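Local coordinates for protein muconate lactonizing enzyme (Corynebacterium glutamicum, PDB 3I4K) that is an enzyme of the enolase superfamily that binds a magnesium ion in its beta/alpha-barrel domain, at residues Ser247-Glu252 / Val271-Thr276; Ala313-Ala318 / Ala353-Pro358. All blocks are in the same frame, centred on the assembly; numbering follows the deposited sequence.

Contact 1. Residues Ser247-Glu252 / Val271-Thr276; sequences SVMADE and VIALKT. With MG (magnesium ion), chain J.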
loop_
_atom_site.group_PDB
_atom_site.type_symbol
_atom_site.label_atom_id
_atom_site.label_comp_id
_atom_site.label_asym_id
_atom_site.label_seq_id
_atom_site.Cartn_x
_atom_site.Cartn_y
_atom_site.Cartn_z
ATOM N N SER A 247 18.856 12.029 14.170
ATOM C CA SER A 247 17.760 11.158 13.787
ATOM C C SER A 247 17.836 9.816 14.458
ATOM O O SER A 247 18.918 9.330 14.820
ATOM C CB SER A 247 17.747 10.931 12.272
ATOM O OG SER A 247 17.602 12.149 11.588
ATOM N N VAL A 248 16.661 9.216 14.586
ATOM C CA VAL A 248 16.490 7.901 15.168
ATOM C C VAL A 248 15.809 7.041 14.105
ATOM O O VAL A 248 15.028 7.546 13.295
ATOM C CB VAL A 248 15.586 7.982 16.417
ATOM C CG1 VAL A 248 14.926 6.637 16.684
ATOM C CG2 VAL A 248 16.403 8.441 17.619
HETATM N N MSE A 249 16.130 5.754 14.081
HETATM C CA MSE A 249 15.495 4.830 13.143
HETATM C C MSE A 249 14.803 3.761 13.985
HETATM O O MSE A 249 15.425 3.151 14.864
HETATM C CB MSE A 249 16.522 4.181 12.195
HETATM C CG MSE A 249 15.931 3.038 11.349
HETATM SE SE MSE A 249 16.847 2.728 9.652
HETATM C CE MSE A 249 18.365 1.705 10.335
ATOM N N ALA A 250 13.514 3.553 13.733
ATOM C CA ALA A 250 12.748 2.566 14.483
ATOM C C ALA A 250 12.862 1.216 13.794
ATOM O O ALA A 250 12.736 1.127 12.574
ATOM C CB ALA A 250 11.274 2.992 14.571
ATOM N N ASP A 251 13.121 0.176 14.580
ATOM C CA ASP A 251 13.238 -1.173 14.057
ATOM C C ASP A 251 12.299 -2.081 14.842
ATOM O O ASP A 251 11.204 -2.372 14.379
ATOM C CB ASP A 251 14.687 -1.667 14.166
ATOM C CG ASP A 251 14.922 -2.975 13.421
ATOM O OD1 ASP A 251 13.939 -3.574 12.924
ATOM O OD2 ASP A 251 16.095 -3.404 13.348
ATOM N N GLU A 252 12.694 -2.516 16.041
ATOM C CA GLU A 252 11.795 -3.385 16.798
ATOM C C GLU A 252 10.489 -2.692 17.160
ATOM O O GLU A 252 9.498 -3.360 17.435
ATOM C CB GLU A 252 12.452 -3.963 18.066
ATOM C CG GLU A 252 13.767 -3.349 18.496
ATOM C CD GLU A 252 14.965 -3.806 17.680
ATOM O OE1 GLU A 252 15.642 -4.789 18.055
ATOM O OE2 GLU A 252 15.237 -3.164 16.658
ATOM N N VAL A 271 13.297 7.826 10.546
ATOM C CA VAL A 271 13.392 6.707 9.620
ATOM C C VAL A 271 12.809 5.412 10.164
ATOM O O VAL A 271 12.850 5.157 11.366
ATOM C CB VAL A 271 14.872 6.460 9.244
ATOM C CG1 VAL A 271 14.972 5.515 8.032
ATOM C CG2 VAL A 271 15.562 7.789 8.978
ATOM N N ILE A 272 12.275 4.590 9.269
ATOM C CA ILE A 272 11.715 3.301 9.657
ATOM C C ILE A 272 12.475 2.183 8.944
ATOM O O ILE A 272 12.628 2.208 7.719
ATOM C CB ILE A 272 10.227 3.179 9.282
ATOM C CG1 ILE A 272 9.386 4.077 10.200
ATOM C CG2 ILE A 272 9.770 1.719 9.409
ATOM C CD1 ILE A 272 7.907 3.946 9.973
ATOM N N ALA A 273 12.956 1.211 9.717
ATOM C CA ALA A 273 13.690 0.077 9.153
ATOM C C ALA A 273 12.651 -0.895 8.613
ATOM O O ALA A 273 12.068 -1.668 9.364
ATOM C CB ALA A 273 14.541 -0.594 10.238
ATOM N N LEU A 274 12.408 -0.831 7.308
ATOM C CA LEU A 274 11.422 -1.689 6.667
ATOM C C LEU A 274 12.051 -2.993 6.189
ATOM O O LEU A 274 13.001 -2.991 5.414
ATOM C CB LEU A 274 10.762 -0.904 5.525
ATOM C CG LEU A 274 10.032 -1.426 4.284
ATOM C CD1 LEU A 274 9.535 -2.849 4.430
ATOM C CD2 LEU A 274 8.890 -0.453 4.006
ATOM N N LYS A 275 11.517 -4.105 6.683
ATOM C CA LYS A 275 12.011 -5.432 6.337
ATOM C C LYS A 275 10.815 -6.284 5.932
ATOM O O LYS A 275 9.863 -6.443 6.707
ATOM C CB LYS A 275 12.695 -6.074 7.548
ATOM C CG LYS A 275 13.728 -5.202 8.234
ATOM C CD LYS A 275 14.350 -5.931 9.431
ATOM C CE LYS A 275 15.377 -5.052 10.143
ATOM N NZ LYS A 275 15.857 -5.645 11.414
ATOM N N THR A 276 10.863 -6.835 4.724
ATOM C CA THR A 276 9.770 -7.658 4.225
ATOM C C THR A 276 9.495 -8.854 5.127
ATOM O O THR A 276 8.362 -9.324 5.224
ATOM C CB THR A 276 10.063 -8.124 2.781
ATOM O OG1 THR A 276 11.340 -8.788 2.733
ATOM C CG2 THR A 276 10.097 -6.919 1.846
HETATM MG MG MG J . 18.035 -3.191 13.864
HETATM O O HOH W 1 17.408 -2.587 15.770
#
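Asp251 shares one carboxylate between a magnesium ion and Lys275. Its OD2 binds the magnesium at 2.0 Å and, through the syn lone pair, also accepts from Lys275 NZ at 3.0 Å. The same ammonium group reaches Asp251 OD1 more weakly, at 3.2 Å, so both oxygens are bridged by one lysine, while OD1 is salt-bridged to Lys278 as well. With CG anti to its backbone N (chi1 -170°), Asp251 carries its carboxylate across to the lysine and the metal. Lys275 runs extended beyond CG and crosses the aspartate side chain at about a right angle; a long, straight chain suits it to span from the next strand to the metal site. Ala273 packs against the aspartate, its CB 4.0 Å from Asp251 CG, and its small methyl suits a place so close to the carboxylate.

The two segments are neighbouring parallel strands of the barrel typical of this superfamily, joined as a beta-alpha-beta unit through helix 257-266, and Asp251 stands just past the C-terminal end of its strand. Asp200 and Glu226, at the ends of the two preceding strands, complete the protein's share of the metal site, and a water is also bound to the magnesium.

Along the strands themselves, before Asp251, backbone bonds hold the register: Val271 N to Val248 O, Ala250 N to Val271 O at 2.9 Å, and Ala273 N to Ala250 O, the straightest of the three at 171°. Met249, modelled as selenomethionine, shares a face of the sheet with Val271. Its CG is anti to the backbone N (chi1 171°) and the chain stays extended to SE, which rests 3.7 Å from Val271 CG1, while CG lies 4.0 Å from Ala273 CB. Ala250 and Ile272 point to the other face, where Ile272 meets Ala292 of helix 282-294.

Contact 2. Residues Ala313-Ala318 / Ala353-Pro358; sequences ASLQFA and AIPQGP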
loop_
_atom_site.group_PDB
_atom_site.type_symbol
_atom_site.label_atom_id
_atom_site.label_comp_id
_atom_site.label_asym_id
_atom_site.label_seq_id
_atom_site.Cartn_x
_atom_site.Cartn_y
_atom_site.Cartn_z
ATOM N N ALA A 313 13.936 -11.055 -2.192
ATOM C CA ALA A 313 12.543 -10.663 -2.047
ATOM C C ALA A 313 12.517 -9.200 -1.620
ATOM O O ALA A 313 11.681 -8.424 -2.085
ATOM C CB ALA A 313 11.853 -11.541 -1.012
ATOM N N SER A 314 13.451 -8.819 -0.752
ATOM C CA SER A 314 13.516 -7.438 -0.282
ATOM C C SER A 314 14.043 -6.468 -1.338
ATOM O O SER A 314 13.705 -5.283 -1.316
ATOM C CB SER A 314 14.357 -7.340 0.996
ATOM O OG SER A 314 13.647 -7.879 2.104
ATOM N N LEU A 315 14.874 -6.954 -2.255
ATOM C CA LEU A 315 15.402 -6.088 -3.306
ATOM C C LEU A 315 14.311 -5.822 -4.352
ATOM O O LEU A 315 14.261 -4.749 -4.960
ATOM C CB LEU A 315 16.637 -6.720 -3.959
ATOM C CG LEU A 315 17.936 -6.669 -3.146
ATOM C CD1 LEU A 315 18.965 -7.589 -3.774
ATOM C CD2 LEU A 315 18.472 -5.241 -3.089
ATOM N N GLN A 316 13.435 -6.801 -4.555
ATOM C CA GLN A 316 12.341 -6.642 -5.504
ATOM C C GLN A 316 11.407 -5.585 -4.918
ATOM O O GLN A 316 10.817 -4.782 -5.647
ATOM C CB GLN A 316 11.587 -7.961 -5.681
ATOM C CG GLN A 316 12.413 -9.068 -6.340
ATOM C CD GLN A 316 12.576 -8.888 -7.848
ATOM O OE1 GLN A 316 13.500 -9.438 -8.451
ATOM N NE2 GLN A 316 11.672 -8.135 -8.461
ATOM N N PHE A 317 11.284 -5.589 -3.593
ATOM C CA PHE A 317 10.424 -4.627 -2.920
ATOM C C PHE A 317 11.030 -3.244 -3.093
ATOM O O PHE A 317 10.349 -2.314 -3.498
ATOM C CB PHE A 317 10.270 -4.954 -1.427
ATOM C CG PHE A 317 9.374 -3.986 -0.693
ATOM C CD1 PHE A 317 9.913 -2.915 0.016
ATOM C CD2 PHE A 317 7.988 -4.099 -0.786
ATOM C CE1 PHE A 317 9.082 -1.959 0.624
ATOM C CE2 PHE A 317 7.144 -3.150 -0.184
ATOM C CZ PHE A 317 7.702 -2.076 0.522
ATOM N N ALA A 318 12.317 -3.120 -2.801
ATOM C CA ALA A 318 12.988 -1.840 -2.944
ATOM C C ALA A 318 12.947 -1.346 -4.390
ATOM O O ALA A 318 12.883 -0.141 -4.641
ATOM C CB ALA A 318 14.423 -1.952 -2.479
ATOM N N ALA A 353 22.917 -4.551 -7.528
ATOM C CA ALA A 353 21.914 -4.479 -8.577
ATOM C C ALA A 353 20.743 -5.389 -8.262
ATOM O O ALA A 353 20.914 -6.434 -7.640
ATOM C CB ALA A 353 22.531 -4.865 -9.918
ATOM N N ILE A 354 19.553 -4.980 -8.681
ATOM C CA ILE A 354 18.358 -5.772 -8.456
ATOM C C ILE A 354 18.434 -7.004 -9.344
ATOM O O ILE A 354 18.797 -6.912 -10.515
ATOM C CB ILE A 354 17.064 -4.980 -8.800
ATOM C CG1 ILE A 354 16.712 -4.005 -7.667
ATOM C CG2 ILE A 354 15.896 -5.949 -9.005
ATOM C CD1 ILE A 354 17.789 -3.025 -7.316
ATOM N N PRO A 355 18.095 -8.175 -8.793
ATOM C CA PRO A 355 18.123 -9.439 -9.534
ATOM C C PRO A 355 17.152 -9.450 -10.709
ATOM O O PRO A 355 15.935 -9.477 -10.522
ATOM C CB PRO A 355 17.738 -10.466 -8.475
ATOM C CG PRO A 355 18.244 -9.849 -7.215
ATOM C CD PRO A 355 17.809 -8.420 -7.371
ATOM N N GLN A 356 17.698 -9.431 -11.920
ATOM C CA GLN A 356 16.870 -9.458 -13.118
ATOM C C GLN A 356 16.457 -10.900 -13.387
ATOM O O GLN A 356 17.204 -11.836 -13.094
ATOM C CB GLN A 356 17.649 -8.893 -14.307
ATOM C CG GLN A 356 18.031 -7.431 -14.147
ATOM C CD GLN A 356 16.819 -6.518 -14.086
ATOM O OE1 GLN A 356 16.089 -6.370 -15.068
ATOM N NE2 GLN A 356 16.594 -5.904 -12.926
ATOM N N GLY A 357 15.259 -11.078 -13.929
ATOM C CA GLY A 357 14.779 -12.416 -14.215
ATOM C C GLY A 357 13.474 -12.715 -13.503
ATOM O O GLY A 357 13.055 -11.965 -12.620
ATOM N N PRO A 358 12.813 -13.823 -13.861
ATOM C CA PRO A 358 11.541 -14.231 -13.261
ATOM C C PRO A 358 11.627 -14.441 -11.751
ATOM O O PRO A 358 12.721 -14.580 -11.196
ATOM C CB PRO A 358 11.216 -15.522 -14.009
ATOM C CG PRO A 358 12.575 -16.098 -14.260
ATOM C CD PRO A 358 13.343 -14.886 -14.732
#
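Helix 308-320, which follows strand 298-301 in the beta/alpha barrel and packs on strand 137-144, the first of the parallel strands, is met here by the loop after strand 351-353. Leu315 and Pro355 carry the apolar part of the contact, their side chains crossing at about a right angle. Leu315 CD1 touches Pro355 CD at 3.9 Å, and Leu315 CB lies nearly as close to the same ring carbon, at 4.0 Å. Both the stem and one branch tip of the leucine thus meet Pro355 CD. With CG anti to the carbonyl carbon (chi1 -75°), the side chain of Leu315 is turned toward the proline. A rigid proline suits this place because it offers compact apolar ring carbons and no backbone N-H that would need an acceptor.

Ile354 approaches the helix backbone instead: its CG1 lies 3.7 Å from Leu315 O, a van der Waals contact in which a branched aliphatic chain covers one carbonyl of the helix. Gln316, one residue further along, bends at chi2, and its amide end comes up beside Pro355. The helix itself is regular, with Phe317 N bonded to Ala313 O at 3.2 Å and Ala318 N to Ser314 O at 3.0 Å.

Within the loop, Gln356 folds back on its own backbone through a weak bond from NE2 to Ile354 O, 3.4 Å long. The chain runs on through Gly357, whose backbone angles (phi 122°, psi 169°) would press a CB against the preceding carbonyl oxygen, which is why glycine suits the position.

Around the contact, Leu315 and Ala318 also pack on Val138 of strand 137-144, and the backbone of Ile354 bonds to Asp136. Phe317 packs instead on helix 282-294, and Ala313 touches Val112 of helix 104-121.

How the contacts relate
Both contacts are buried and belong to the barrel domain, but contact 1 lies nearer the centre of the chain; of the residues that touch in contact 2, only Ala353, at its margin, is partly exposed. Contact 1 joins two strands through backbone bonds and a charged, metal-binding end; contact 2 sets a helix against an irregular loop, chiefly by aliphatic packing. Their centres are about 20 Å apart, yet segments 271-276 and 313-318 touch directly. Thr276 OG1 and Ser314 OG, 2.6 Å apart, probably share a hydrogen bond, and Leu274 CD2 packs 3.7 Å from Phe317 CE1, so the helix of contact 2 borders a strand of contact 1.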